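Local coordinates for malate dehydrogenase (Picrophilus torridus, PDB 4BGV), which probably catalyses the reversible, NAD-dependent oxidation of malate to oxaloacetate, a step of the tricarboxylic acid cycle, at residues 1-6 / 244-249; 129-134 / 143-148; 77-82 / 113-118. One frame throughout, in Å; residues are numbered along the deposited sequence.

In the fold
All three contacts bear on the six-stranded parallel sheet of the NAD-binding Rossmann domain, in which strands 4-8, 78-81, 119-122 and 145-147 follow one another. Contact 1 joins strand 4-8 to helix 232-246 of the C-terminal domain, and its two segments enclose the other two contacts along the chain. Contact 3, at residues 77-82 and 113-118, comes first within that span, and contact 2 follows. Their centres lie about 12 Å apart, as do those of contacts 1 and 3, while contacts 1 and 2 are about 18 Å apart. Contacts 2 and 3 belong to successive beta-alpha-beta units, which share strand 119-122, whereas contact 1 ties the sheet to the second domain.

Contact 1: 1-6 / 244-249; sequences ARSKIS and SIVNDR
Val246, in the last turn of helix 232-246, reaches the N-terminal segment 1-6 through both of its methyl groups, and Ser3 and Ile5 receive one each. From CB the valine forks. CG1 stands anti to the backbone N (chi1 170°), which sends it to Ser3, where it lies 3.5 Å from Ser3 CB, closer than carbons usually pack. The same methyl is 3.5 Å from Ser3 OG, so it meets both side-chain atoms of the serine. The other branch, CG2, is anti to the carbonyl carbon and comes to Ile5, 4.1 Å from Ile5 CG1, at ordinary apolar distance. Here the two side chains cross at a slant, and the ethyl branch of the isoleucine, rather than its CG2 methyl, makes the approach. No hydrogen bond spans the two segments, and the backbones stay well apart, with 6.8 Å between Ser3 CA and Val246 CA. Strand 4-8 is a central strand of the Rossmann sheet and helix 232-246 belongs to the C-terminal domain, so the valine packs the end of that helix against the nucleotide-binding domain, also touching Val78 and Asp77 beside strand 4-8. The helix stops just beyond it in a Schellman motif: Arg249 N bonds to Ser244 O at 2.9 Å, Asp248 N makes a weak bond to Ile245 O, and Asp248 takes a positive phi of 51° as the C-prime residue. Both segments also face a second subunit: Arg2 NE and NH2 bond to the backbone oxygens of its Asn247 and Asp248, respectively, and Asn247 O here accepts from Arg2 of that subunit. Arg249 pairs with Asp56 of the second subunit and with Glu170 of a third.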
ATOM      1  N   ALA A   1     -11.474 -14.160 -12.954  1.00 34.81           N
ATOM      2  CA  ALA A   1     -10.844 -14.187 -11.636  1.00 35.76           C
ATOM      3  C   ALA A   1     -10.951 -12.839 -10.933  1.00 33.84           C
ATOM      4  O   ALA A   1     -11.018 -12.786  -9.701  1.00 39.75           O
ATOM      5  CB  ALA A   1      -9.385 -14.611 -11.741  1.00 36.88           C
ATOM      6  N   ARG A   2     -10.948 -11.755 -11.710  1.00 21.90           N
ATOM      7  CA  ARG A   2     -11.015 -10.411 -11.141  1.00 16.68           C
ATOM      8  C   ARG A   2     -12.415  -9.840 -11.357  1.00 12.33           C
ATOM      9  O   ARG A   2     -13.110 -10.212 -12.301  1.00 17.10           O
ATOM     10  CB  ARG A   2     -10.006  -9.472 -11.815  1.00 19.26           C
ATOM     11  CG  ARG A   2      -8.513  -9.760 -11.568  1.00 19.49           C
ATOM     12  CD  ARG A   2      -7.659  -8.977 -12.579  1.00 20.65           C
ATOM     13  NE  ARG A   2      -6.554  -9.791 -13.086  1.00 29.11           N
ATOM     14  CZ  ARG A   2      -6.040  -9.669 -14.296  1.00 27.31           C
ATOM     15  NH1 ARG A   2      -6.531  -8.767 -15.145  1.00 14.23           N
ATOM     16  NH2 ARG A   2      -5.036 -10.451 -14.661  1.00 39.95           N
ATOM     17  N   SER A   3     -12.822  -8.939 -10.483  1.00 11.28           N
ATOM     18  CA  SER A   3     -14.053  -8.197 -10.701  1.00 11.37           C
ATOM     19  C   SER A   3     -13.825  -7.174 -11.792  1.00 12.27           C
ATOM     20  O   SER A   3     -12.686  -6.801 -12.086  1.00 12.49           O
ATOM     21  CB  SER A   3     -14.516  -7.494  -9.427  1.00 17.37           C
ATOM     22  OG  SER A   3     -15.007  -8.438  -8.485  1.00 28.47           O
ATOM     23  N   LYS A   4     -14.926  -6.724 -12.376  1.00 11.20           N
ATOM     24  CA  LYS A   4     -14.894  -5.790 -13.482  1.00  9.67           C
ATOM     25  C   LYS A   4     -15.703  -4.559 -13.104  1.00 10.92           C
ATOM     26  O   LYS A   4     -16.831  -4.666 -12.607  1.00 12.21           O
ATOM     27  CB  LYS A   4     -15.484  -6.456 -14.722  1.00 13.65           C
ATOM     28  CG  LYS A   4     -15.682  -5.524 -15.909  1.00 16.13           C
ATOM     29  CD  LYS A   4     -16.138  -6.348 -17.108  1.00 18.06           C
ATOM     30  CE  LYS A   4     -16.242  -5.519 -18.379  1.00 17.22           C
ATOM     31  NZ  LYS A   4     -16.737  -6.386 -19.511  1.00 14.12           N
ATOM     32  N   ILE A   5     -15.118  -3.393 -13.308  1.00  8.38           N
ATOM     33  CA  ILE A   5     -15.807  -2.139 -13.043  1.00 12.11           C
ATOM     34  C   ILE A   5     -15.849  -1.355 -14.346  1.00 12.62           C
ATOM     35  O   ILE A   5     -14.818  -1.202 -15.013  1.00 10.15           O
ATOM     36  CB  ILE A   5     -15.079  -1.312 -11.960  1.00  9.24           C
ATOM     37  CG1 ILE A   5     -14.941  -2.119 -10.661  1.00 10.79           C
ATOM     38  CG2 ILE A   5     -15.789   0.019 -11.696  1.00  8.93           C
ATOM     39  CD1 ILE A   5     -13.537  -2.723 -10.462  1.00 13.07           C
ATOM     40  N   SER A   6     -17.034  -0.883 -14.716  1.00  7.43           N
ATOM     41  CA  SER A   6     -17.173   0.004 -15.853  1.00  7.29           C
ATOM     42  C   SER A   6     -17.342   1.417 -15.324  1.00 10.31           C
ATOM     43  O   SER A   6     -18.087   1.629 -14.371  1.00  9.45           O
ATOM     44  CB  SER A   6     -18.388  -0.375 -16.708  1.00  9.56           C
ATOM     45  OG  SER A   6     -18.161  -1.596 -17.400  1.00 11.53           O
ATOM     46  N   SER A 244     -15.990  -1.039  -1.652  1.00  5.77           N
ATOM     47  CA  SER A 244     -16.780  -1.671  -0.594  1.00  6.18           C
ATOM     48  C   SER A 244     -17.776  -2.661  -1.197  1.00  7.79           C
ATOM     49  O   SER A 244     -18.092  -3.688  -0.589  1.00  7.95           O
ATOM     50  CB  SER A 244     -17.518  -0.641   0.281  1.00  8.69           C
ATOM     51  OG  SER A 244     -18.049  -1.259   1.458  1.00  9.64           O
ATOM     52  N   ILE A 245     -18.294  -2.351  -2.378  1.00  8.90           N
ATOM     53  CA  ILE A 245     -19.160  -3.318  -3.076  1.00  7.89           C
ATOM     54  C   ILE A 245     -18.358  -4.508  -3.610  1.00  8.14           C
ATOM     55  O   ILE A 245     -18.651  -5.682  -3.295  1.00  8.38           O
ATOM     56  CB  ILE A 245     -19.903  -2.666  -4.265  1.00  7.19           C
ATOM     57  CG1 ILE A 245     -20.756  -1.498  -3.777  1.00  6.32           C
ATOM     58  CG2 ILE A 245     -20.800  -3.703  -4.978  1.00  8.02           C
ATOM     59  CD1 ILE A 245     -21.434  -0.725  -4.892  1.00  7.40           C
ATOM     60  N   VAL A 246     -17.349  -4.203  -4.422  1.00  6.76           N
ATOM     61  CA  VAL A 246     -16.540  -5.230  -5.083  1.00  9.13           C
ATOM     62  C   VAL A 246     -15.909  -6.190  -4.087  1.00 10.70           C
ATOM     63  O   VAL A 246     -15.921  -7.417  -4.273  1.00 10.23           O
ATOM     64  CB  VAL A 246     -15.447  -4.584  -5.973  1.00 11.14           C
ATOM     65  CG1 VAL A 246     -14.457  -5.621  -6.481  1.00 12.45           C
ATOM     66  CG2 VAL A 246     -16.104  -3.847  -7.142  1.00 11.63           C
ATOM     67  N   ASN A 247     -15.365  -5.636  -3.017  1.00  9.80           N
ATOM     68  CA  ASN A 247     -14.673  -6.453  -2.036  1.00 11.38           C
ATOM     69  C   ASN A 247     -15.501  -6.686  -0.775  1.00 11.21           C
ATOM     70  O   ASN A 247     -14.969  -7.150   0.241  1.00 10.84           O
ATOM     71  CB  ASN A 247     -13.319  -5.821  -1.719  1.00 14.46           C
ATOM     72  CG  ASN A 247     -12.383  -5.881  -2.905  1.00 13.12           C
ATOM     73  OD1 ASN A 247     -12.420  -6.851  -3.666  1.00 13.54           O
ATOM     74  ND2 ASN A 247     -11.548  -4.859  -3.078  1.00 15.08           N
ATOM     75  N   ASP A 248     -16.789  -6.334  -0.845  1.00 10.44           N
ATOM     76  CA  ASP A 248     -17.757  -6.631   0.224  1.00  9.62           C
ATOM     77  C   ASP A 248     -17.246  -6.170   1.609  1.00 10.36           C
ATOM     78  O   ASP A 248     -17.292  -6.919   2.588  1.00  8.17           O
ATOM     79  CB  ASP A 248     -18.055  -8.130   0.207  1.00 12.06           C
ATOM     80  CG  ASP A 248     -19.274  -8.507   1.029  1.00 14.44           C
ATOM     81  OD1 ASP A 248     -20.230  -7.705   1.113  1.00 13.26           O
ATOM     82  OD2 ASP A 248     -19.277  -9.632   1.574  1.00 15.37           O
ATOM     83  N   ARG A 249     -16.757  -4.932   1.673  1.00  8.24           N
ATOM     84  CA  ARG A 249     -16.084  -4.427   2.868  1.00 10.40           C
ATOM     85  C   ARG A 249     -17.041  -4.098   4.027  1.00 10.38           C
ATOM     86  O   ARG A 249     -16.624  -4.031   5.194  1.00  8.57           O
ATOM     87  CB  ARG A 249     -15.251  -3.180   2.536  1.00 12.51           C
ATOM     88  CG  ARG A 249     -14.011  -3.429   1.662  1.00 12.70           C
ATOM     89  CD  ARG A 249     -13.070  -2.223   1.671  1.00 13.04           C
ATOM     90  NE  ARG A 249     -12.545  -1.936   3.006  1.00 13.86           N
ATOM     91  CZ  ARG A 249     -11.770  -0.891   3.303  1.00 21.46           C
ATOM     92  NH1 ARG A 249     -11.418  -0.022   2.355  1.00 18.82           N
ATOM     93  NH2 ARG A 249     -11.342  -0.706   4.554  1.00 20.64           N
TER

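Contact 2: 129-134 / 143-148; sequences IMAYAI and ERIIGL
Ile145 spreads its two branches over helix 127-138, touching Ala131 with one and Ile134 with the other. The three buried residues lie within the beta-alpha-beta unit made by strand 119-122, helix 127-138 and strand 145-147, the last unit of the Rossmann sheet, and the contact packs the helix on the last strand of the parallel sheet. The interaction across the segments is apolar throughout. With CG1 of Ile145 anti to the carbonyl carbon (chi1 -56°), Ile145 CG2 stands anti to the backbone N and lies 4.0 Å from Ala131 CB. The longer branch ends in CD1, 4.3 Å from Ile134 CG2, a looser touch. Backbone proximity is the second element: the closest approach of the two main chains brings Ala131 CA and Gly147 CA to 5.8 Å. Hydrogen bonds serve each element separately. Within the helix, Ala133 N bonds to Ile129 O and Ile134 N to Met130 O, whereas strand 145-147 pairs through Ile146 with Ile120 and Val122. Besides the alanine methyl, Ile145 CG2 also meets the helix backbone, at 4.1 Å from Ala131 O.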
ATOM      1  N   ILE A 129     -30.987  12.671  -6.978  1.00 11.96           N
ATOM      2  CA  ILE A 129     -31.943  12.718  -8.090  1.00 11.95           C
ATOM      3  C   ILE A 129     -31.467  11.888  -9.283  1.00 12.09           C
ATOM      4  O   ILE A 129     -32.270  11.223  -9.946  1.00 15.32           O
ATOM      5  CB  ILE A 129     -32.233  14.169  -8.579  1.00 14.57           C
ATOM      6  CG1 ILE A 129     -32.423  15.107  -7.391  1.00 13.87           C
ATOM      7  CG2 ILE A 129     -33.449  14.202  -9.530  1.00 16.92           C
ATOM      8  CD1 ILE A 129     -33.489  14.641  -6.373  1.00 15.69           C
ATOM      9  N   MET A 130     -30.178  11.952  -9.589  1.00 13.35           N
ATOM     10  CA  MET A 130     -29.644  11.197 -10.721  1.00 14.77           C
ATOM     11  C   MET A 130     -29.691   9.689 -10.468  1.00 15.56           C
ATOM     12  O   MET A 130     -29.903   8.921 -11.403  1.00 13.10           O
ATOM     13  CB  MET A 130     -28.228  11.655 -11.098  1.00 15.56           C
ATOM     14  CG  MET A 130     -28.171  13.099 -11.588  1.00 12.58           C
ATOM     15  SD  MET A 130     -29.375  13.486 -12.874  1.00 16.85           S
ATOM     16  CE  MET A 130     -29.966  15.076 -12.317  1.00 21.59           C
ATOM     17  N   ALA A 131     -29.512   9.269  -9.213  1.00 10.38           N
ATOM     18  CA  ALA A 131     -29.714   7.870  -8.850  1.00 13.27           C
ATOM     19  C   ALA A 131     -31.174   7.466  -9.042  1.00 11.56           C
ATOM     20  O   ALA A 131     -31.482   6.373  -9.519  1.00 12.73           O
ATOM     21  CB  ALA A 131     -29.265   7.605  -7.395  1.00 13.69           C
ATOM     22  N   TYR A 132     -32.081   8.355  -8.654  1.00 14.03           N
ATOM     23  CA  TYR A 132     -33.509   8.129  -8.869  1.00 11.64           C
ATOM     24  C   TYR A 132     -33.805   7.956 -10.358  1.00 11.90           C
ATOM     25  O   TYR A 132     -34.515   7.031 -10.753  1.00 14.78           O
ATOM     26  CB  TYR A 132     -34.309   9.280  -8.259  1.00 12.14           C
ATOM     27  CG  TYR A 132     -35.810   9.114  -8.310  1.00 12.81           C
ATOM     28  CD1 TYR A 132     -36.438   8.003  -7.735  1.00 13.92           C
ATOM     29  CD2 TYR A 132     -36.601  10.065  -8.926  1.00 15.49           C
ATOM     30  CE1 TYR A 132     -37.818   7.857  -7.785  1.00 14.11           C
ATOM     31  CE2 TYR A 132     -37.973   9.932  -8.978  1.00 20.97           C
ATOM     32  CZ  TYR A 132     -38.576   8.832  -8.405  1.00 20.70           C
ATOM     33  OH  TYR A 132     -39.941   8.723  -8.470  1.00 19.89           O
ATOM     34  N   ALA A 133     -33.210   8.805 -11.190  1.00 12.64           N
ATOM     35  CA  ALA A 133     -33.386   8.675 -12.635  1.00 13.39           C
ATOM     36  C   ALA A 133     -32.813   7.355 -13.168  1.00 14.33           C
ATOM     37  O   ALA A 133     -33.418   6.709 -14.026  1.00 13.55           O
ATOM     38  CB  ALA A 133     -32.760   9.863 -13.363  1.00 12.35           C
ATOM     39  N   ILE A 134     -31.643   6.967 -12.673  1.00 11.53           N
ATOM     40  CA  ILE A 134     -31.034   5.704 -13.101  1.00 15.51           C
ATOM     41  C   ILE A 134     -31.958   4.534 -12.745  1.00 15.95           C
ATOM     42  O   ILE A 134     -32.136   3.599 -13.536  1.00 14.90           O
ATOM     43  CB  ILE A 134     -29.621   5.518 -12.496  1.00 14.81           C
ATOM     44  CG1 ILE A 134     -28.612   6.461 -13.173  1.00 15.01           C
ATOM     45  CG2 ILE A 134     -29.139   4.059 -12.622  1.00 13.03           C
ATOM     46  CD1 ILE A 134     -28.296   6.122 -14.659  1.00 10.58           C
ATOM     47  N   GLU A 143     -31.998  -1.238  -4.136  1.00 13.03           N
ATOM     48  CA  GLU A 143     -30.901  -1.403  -3.188  1.00 11.92           C
ATOM     49  C   GLU A 143     -29.544  -1.533  -3.902  1.00 12.89           C
ATOM     50  O   GLU A 143     -28.494  -1.441  -3.261  1.00 12.27           O
ATOM     51  CB  GLU A 143     -31.139  -2.607  -2.263  1.00 17.30           C
ATOM     52  CG  GLU A 143     -30.691  -3.965  -2.840  1.00 19.30           C
ATOM     53  CD  GLU A 143     -31.700  -4.580  -3.812  1.00 19.70           C
ATOM     54  OE1 GLU A 143     -32.766  -3.972  -4.043  1.00 17.45           O
ATOM     55  OE2 GLU A 143     -31.436  -5.687  -4.342  1.00 19.84           O
ATOM     56  N   ARG A 144     -29.561  -1.740  -5.219  1.00 10.67           N
ATOM     57  CA  ARG A 144     -28.315  -1.970  -5.957  1.00 11.75           C
ATOM     58  C   ARG A 144     -27.779  -0.686  -6.576  1.00 12.16           C
ATOM     59  O   ARG A 144     -26.792  -0.704  -7.316  1.00 13.92           O
ATOM     60  CB  ARG A 144     -28.495  -3.066  -7.023  1.00 13.17           C
ATOM     61  CG  ARG A 144     -28.890  -4.393  -6.383  1.00 13.90           C
ATOM     62  CD  ARG A 144     -29.455  -5.403  -7.379  1.00 20.42           C
ATOM     63  NE  ARG A 144     -28.417  -6.053  -8.171  1.00 23.59           N
ATOM     64  CZ  ARG A 144     -27.656  -7.058  -7.742  1.00 25.77           C
ATOM     65  NH1 ARG A 144     -27.798  -7.519  -6.506  1.00 24.80           N
ATOM     66  NH2 ARG A 144     -26.739  -7.598  -8.552  1.00 20.30           N
ATOM     67  N   ILE A 145     -28.417   0.432  -6.233  1.00  9.92           N
ATOM     68  CA  ILE A 145     -28.025   1.740  -6.746  1.00  9.21           C
ATOM     69  C   ILE A 145     -27.714   2.669  -5.573  1.00 10.68           C
ATOM     70  O   ILE A 145     -28.536   2.822  -4.663  1.00  9.44           O
ATOM     71  CB  ILE A 145     -29.170   2.375  -7.588  1.00  9.57           C
ATOM     72  CG1 ILE A 145     -29.583   1.433  -8.727  1.00 14.34           C
ATOM     73  CG2 ILE A 145     -28.743   3.714  -8.148  1.00 13.24           C
ATOM     74  CD1 ILE A 145     -30.918   1.816  -9.412  1.00 10.29           C
ATOM     75  N   ILE A 146     -26.526   3.268  -5.581  1.00  8.68           N
ATOM     76  CA  ILE A 146     -26.190   4.277  -4.566  1.00  8.53           C
ATOM     77  C   ILE A 146     -25.590   5.528  -5.210  1.00 11.13           C
ATOM     78  O   ILE A 146     -24.961   5.443  -6.256  1.00 14.06           O
ATOM     79  CB  ILE A 146     -25.228   3.718  -3.479  1.00  9.59           C
ATOM     80  CG1 ILE A 146     -23.912   3.245  -4.090  1.00 11.26           C
ATOM     81  CG2 ILE A 146     -25.886   2.551  -2.739  1.00 13.15           C
ATOM     82  CD1 ILE A 146     -22.926   2.679  -3.029  1.00 13.63           C
ATOM     83  N   GLY A 147     -25.793   6.686  -4.578  1.00 10.27           N
ATOM     84  CA  GLY A 147     -25.300   7.944  -5.104  1.00 10.00           C
ATOM     85  C   GLY A 147     -24.194   8.561  -4.253  1.00  9.55           C
ATOM     86  O   GLY A 147     -24.245   8.515  -3.026  1.00  9.88           O
ATOM     87  N   LEU A 148     -23.186   9.129  -4.906  1.00  9.82           N
ATOM     88  CA  LEU A 148     -22.118   9.834  -4.200  1.00  8.85           C
ATOM     89  C   LEU A 148     -22.684  11.059  -3.497  1.00 12.43           C
ATOM     90  O   LEU A 148     -23.372  11.859  -4.105  1.00 14.67           O
ATOM     91  CB  LEU A 148     -21.026  10.294  -5.174  1.00  8.03           C
ATOM     92  CG  LEU A 148     -20.002  11.230  -4.535  1.00 10.71           C
ATOM     93  CD1 LEU A 148     -19.109  10.491  -3.521  1.00 11.48           C
ATOM     94  CD2 LEU A 148     -19.163  11.957  -5.615  1.00 11.68           C
TER

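Contact 3: 77-82 / 113-118; sequences DVIVVT and KYSPES
Ile79 lays the end of its side chain against two serines, Ser118 and Ser115, that close the turn after helix 93-114. Ser118 makes most of the contact. Ile79 CD1 lies 3.5 Å from Ser118 OG and 3.6 Å from Ser118 CB, and CG1 follows at 3.7 Å from the same hydroxyl, so the ethyl branch runs alongside the serine. A chi1 of -60° with an extended chi2 of 174° carries CD1 this far from the strand. Ser115 is met more lightly, its CB and OG both 4.0 Å from the terminal methyl. The two hydroxyls are 2.6 Å apart and hydrogen-bonded across the type I beta turn from Ser115 to Ser118; Ser118 OG also bonds to Ser76 O, and Ser115 OG weakly to Met73 O. Shortening Ile79 to an alanine removes CG1 and CD1, and is likely to leave a gap against Ser118 and take away the methyl that Ser115 touches. The segments belong to the beta-alpha-beta unit of strand 78-81, helix 93-114 and strand 119-122 in the Rossmann sheet, and Ile111 of the helix also packs on Ile79. Toward Asp77 the contact loosens and a water enters. Asp77 O comes no nearer than 3.8 Å to Ser118 CA, and the water donates to Glu117 O at 2.7 Å. In the conformer given, one of two, Asp77 OD1 takes a long bond of 3.3 Å from the same water and pairs with Lys119 in a salt bridge, so the carboxylate end is less certain. Glu117 O also accepts from Arg144. The bonds of Ser118 OG to Ser115 OG and Ser76 O are consistent with an apolar methyl lying against the serines at no cost in hydrogen bonding, while the carboxylate of Asp77 lies at the partly exposed side.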
ATOM      1  N   ASP A  77     -19.300  -5.864 -12.270  1.00  8.69           N
ATOM      2  CA  ASP A  77     -19.847  -5.967 -10.925  0.50  7.80           C
ATOM      3  C   ASP A  77     -20.411  -4.614 -10.503  1.00  8.79           C
ATOM      4  O   ASP A  77     -21.454  -4.547  -9.853  1.00  9.60           O
ATOM      5  CB  ASP A  77     -18.776  -6.424  -9.936  0.50 11.32           C
ATOM      6  CG  ASP A  77     -19.348  -6.740  -8.568  0.50 12.23           C
ATOM      7  OD1 ASP A  77     -20.397  -7.418  -8.497  0.50 10.04           O
ATOM      8  OD2 ASP A  77     -18.749  -6.310  -7.561  0.50 13.23           O
ATOM      9  N   VAL A  78     -19.706  -3.543 -10.876  1.00  9.32           N
ATOM     10  CA  VAL A  78     -20.111  -2.178 -10.570  1.00  7.78           C
ATOM     11  C   VAL A  78     -19.968  -1.320 -11.813  1.00  8.22           C
ATOM     12  O   VAL A  78     -19.012  -1.471 -12.570  1.00  7.12           O
ATOM     13  CB  VAL A  78     -19.264  -1.571  -9.423  1.00  6.72           C
ATOM     14  CG1 VAL A  78     -19.589  -0.086  -9.220  1.00  7.60           C
ATOM     15  CG2 VAL A  78     -19.495  -2.363  -8.134  1.00  7.11           C
ATOM     16  N   ILE A  79     -20.950  -0.451 -12.035  1.00  6.66           N
ATOM     17  CA  ILE A  79     -20.854   0.591 -13.049  1.00 10.12           C
ATOM     18  C   ILE A  79     -20.905   1.949 -12.349  1.00 10.23           C
ATOM     19  O   ILE A  79     -21.799   2.206 -11.543  1.00  7.87           O
ATOM     20  CB  ILE A  79     -22.029   0.503 -14.033  1.00  9.64           C
ATOM     21  CG1 ILE A  79     -22.007  -0.857 -14.733  1.00 10.58           C
ATOM     22  CG2 ILE A  79     -21.994   1.662 -15.058  1.00  9.23           C
ATOM     23  CD1 ILE A  79     -23.214  -1.105 -15.637  1.00  9.95           C
ATOM     24  N   VAL A  80     -19.937   2.802 -12.654  1.00  9.85           N
ATOM     25  CA  VAL A  80     -19.857   4.131 -12.073  1.00  7.89           C
ATOM     26  C   VAL A  80     -20.328   5.130 -13.129  1.00  8.92           C
ATOM     27  O   VAL A  80     -19.744   5.215 -14.215  1.00 10.75           O
ATOM     28  CB  VAL A  80     -18.394   4.468 -11.684  1.00  8.21           C
ATOM     29  CG1 VAL A  80     -18.328   5.833 -11.016  1.00 10.75           C
ATOM     30  CG2 VAL A  80     -17.823   3.390 -10.764  1.00 10.10           C
ATOM     31  N   VAL A  81     -21.380   5.881 -12.820  1.00  8.74           N
ATOM     32  CA  VAL A  81     -21.924   6.836 -13.781  1.00  9.56           C
ATOM     33  C   VAL A  81     -21.415   8.255 -13.508  1.00 14.66           C
ATOM     34  O   VAL A  81     -21.817   8.888 -12.528  1.00 11.52           O
ATOM     35  CB  VAL A  81     -23.472   6.802 -13.776  1.00 11.82           C
ATOM     36  CG1 VAL A  81     -24.055   7.786 -14.810  1.00 11.09           C
ATOM     37  CG2 VAL A  81     -23.969   5.384 -14.057  1.00 11.40           C
ATOM     38  N   THR A  82     -20.533   8.756 -14.374  1.00 10.94           N
ATOM     39  CA  THR A  82     -20.004  10.111 -14.218  1.00 13.95           C
ATOM     40  C   THR A  82     -20.303  10.945 -15.451  1.00 15.76           C
ATOM     41  O   THR A  82     -19.716  11.998 -15.644  1.00 21.71           O
ATOM     42  CB  THR A  82     -18.473  10.135 -14.021  1.00 19.40           C
ATOM     43  OG1 THR A  82     -17.818   9.886 -15.274  1.00 19.04           O
ATOM     44  CG2 THR A  82     -18.037   9.087 -13.025  1.00 18.56           C
ATOM     45  N   LYS A 113     -30.025  -2.778 -20.864  1.00 15.91           N
ATOM     46  CA  LYS A 113     -29.835  -3.584 -22.063  1.00 16.78           C
ATOM     47  C   LYS A 113     -28.571  -4.441 -22.013  1.00 17.58           C
ATOM     48  O   LYS A 113     -28.583  -5.593 -22.455  1.00 19.28           O
ATOM     49  CB  LYS A 113     -29.799  -2.695 -23.306  1.00 15.96           C
ATOM     50  CG  LYS A 113     -29.591  -3.460 -24.623  1.00 21.33           C
ATOM     51  CD  LYS A 113     -29.673  -2.520 -25.800  1.00 23.22           C
ATOM     52  CE  LYS A 113     -29.660  -3.273 -27.127  1.00 29.79           C
ATOM     53  NZ  LYS A 113     -29.839  -2.315 -28.255  1.00 35.24           N
ATOM     54  N   TYR A 114     -27.479  -3.899 -21.480  1.00 13.99           N
ATOM     55  CA  TYR A 114     -26.197  -4.593 -21.623  1.00 12.25           C
ATOM     56  C   TYR A 114     -25.596  -5.196 -20.355  1.00 16.20           C
ATOM     57  O   TYR A 114     -24.737  -6.084 -20.434  1.00 16.07           O
ATOM     58  CB  TYR A 114     -25.169  -3.662 -22.268  1.00 16.19           C
ATOM     59  CG  TYR A 114     -25.487  -3.302 -23.697  1.00 16.37           C
ATOM     60  CD1 TYR A 114     -25.425  -4.259 -24.707  1.00 19.50           C
ATOM     61  CD2 TYR A 114     -25.825  -2.008 -24.046  1.00 19.72           C
ATOM     62  CE1 TYR A 114     -25.700  -3.935 -26.021  1.00 19.01           C
ATOM     63  CE2 TYR A 114     -26.105  -1.672 -25.369  1.00 19.47           C
ATOM     64  CZ  TYR A 114     -26.041  -2.642 -26.348  1.00 19.00           C
ATOM     65  OH  TYR A 114     -26.314  -2.317 -27.667  1.00 20.67           O
ATOM     66  N   SER A 115     -25.999  -4.699 -19.195  1.00 15.96           N
ATOM     67  CA  SER A 115     -25.404  -5.174 -17.942  1.00 12.38           C
ATOM     68  C   SER A 115     -26.360  -4.976 -16.764  1.00 15.63           C
ATOM     69  O   SER A 115     -26.026  -4.284 -15.801  1.00 13.58           O
ATOM     70  CB  SER A 115     -24.072  -4.452 -17.699  1.00 13.30           C
ATOM     71  OG  SER A 115     -23.380  -4.975 -16.570  1.00 13.22           O
ATOM     72  N   PRO A 116     -27.557  -5.592 -16.832  1.00 19.54           N
ATOM     73  CA  PRO A 116     -28.590  -5.290 -15.831  1.00 16.87           C
ATOM     74  C   PRO A 116     -28.313  -5.913 -14.467  1.00 16.16           C
ATOM     75  O   PRO A 116     -29.012  -5.604 -13.507  1.00 13.55           O
ATOM     76  CB  PRO A 116     -29.856  -5.894 -16.440  1.00 15.60           C
ATOM     77  CG  PRO A 116     -29.351  -7.044 -17.283  1.00 20.73           C
ATOM     78  CD  PRO A 116     -28.030  -6.560 -17.846  1.00 20.33           C
ATOM     79  N   GLU A 117     -27.290  -6.757 -14.384  1.00 14.95           N
ATOM     80  CA  GLU A 117     -26.931  -7.399 -13.118  1.00 17.97           C
ATOM     81  C   GLU A 117     -25.984  -6.551 -12.254  1.00 13.71           C
ATOM     82  O   GLU A 117     -25.687  -6.908 -11.119  1.00 13.17           O
ATOM     83  CB  GLU A 117     -26.305  -8.768 -13.391  1.00 28.29           C
ATOM     84  CG  GLU A 117     -27.083  -9.627 -14.404  1.00 37.59           C
ATOM     85  CD  GLU A 117     -26.683  -9.357 -15.857  1.00 40.87           C
ATOM     86  OE1 GLU A 117     -25.884  -8.418 -16.100  1.00 39.39           O
ATOM     87  OE2 GLU A 117     -27.163 -10.088 -16.754  1.00 39.21           O
ATOM     88  N   SER A 118     -25.519  -5.424 -12.789  1.00 11.79           N
ATOM     89  CA  SER A 118     -24.529  -4.592 -12.092  1.00  9.91           C
ATOM     90  C   SER A 118     -25.077  -3.811 -10.893  1.00 10.99           C
ATOM     91  O   SER A 118     -26.252  -3.447 -10.867  1.00 12.16           O
ATOM     92  CB  SER A 118     -23.904  -3.593 -13.073  1.00 10.55           C
ATOM     93  OG  SER A 118     -23.210  -4.276 -14.102  1.00 10.99           O
TER
HETATM   94  O   HOH W   1     -23.342  -7.637  -9.949  1.00 30.50           O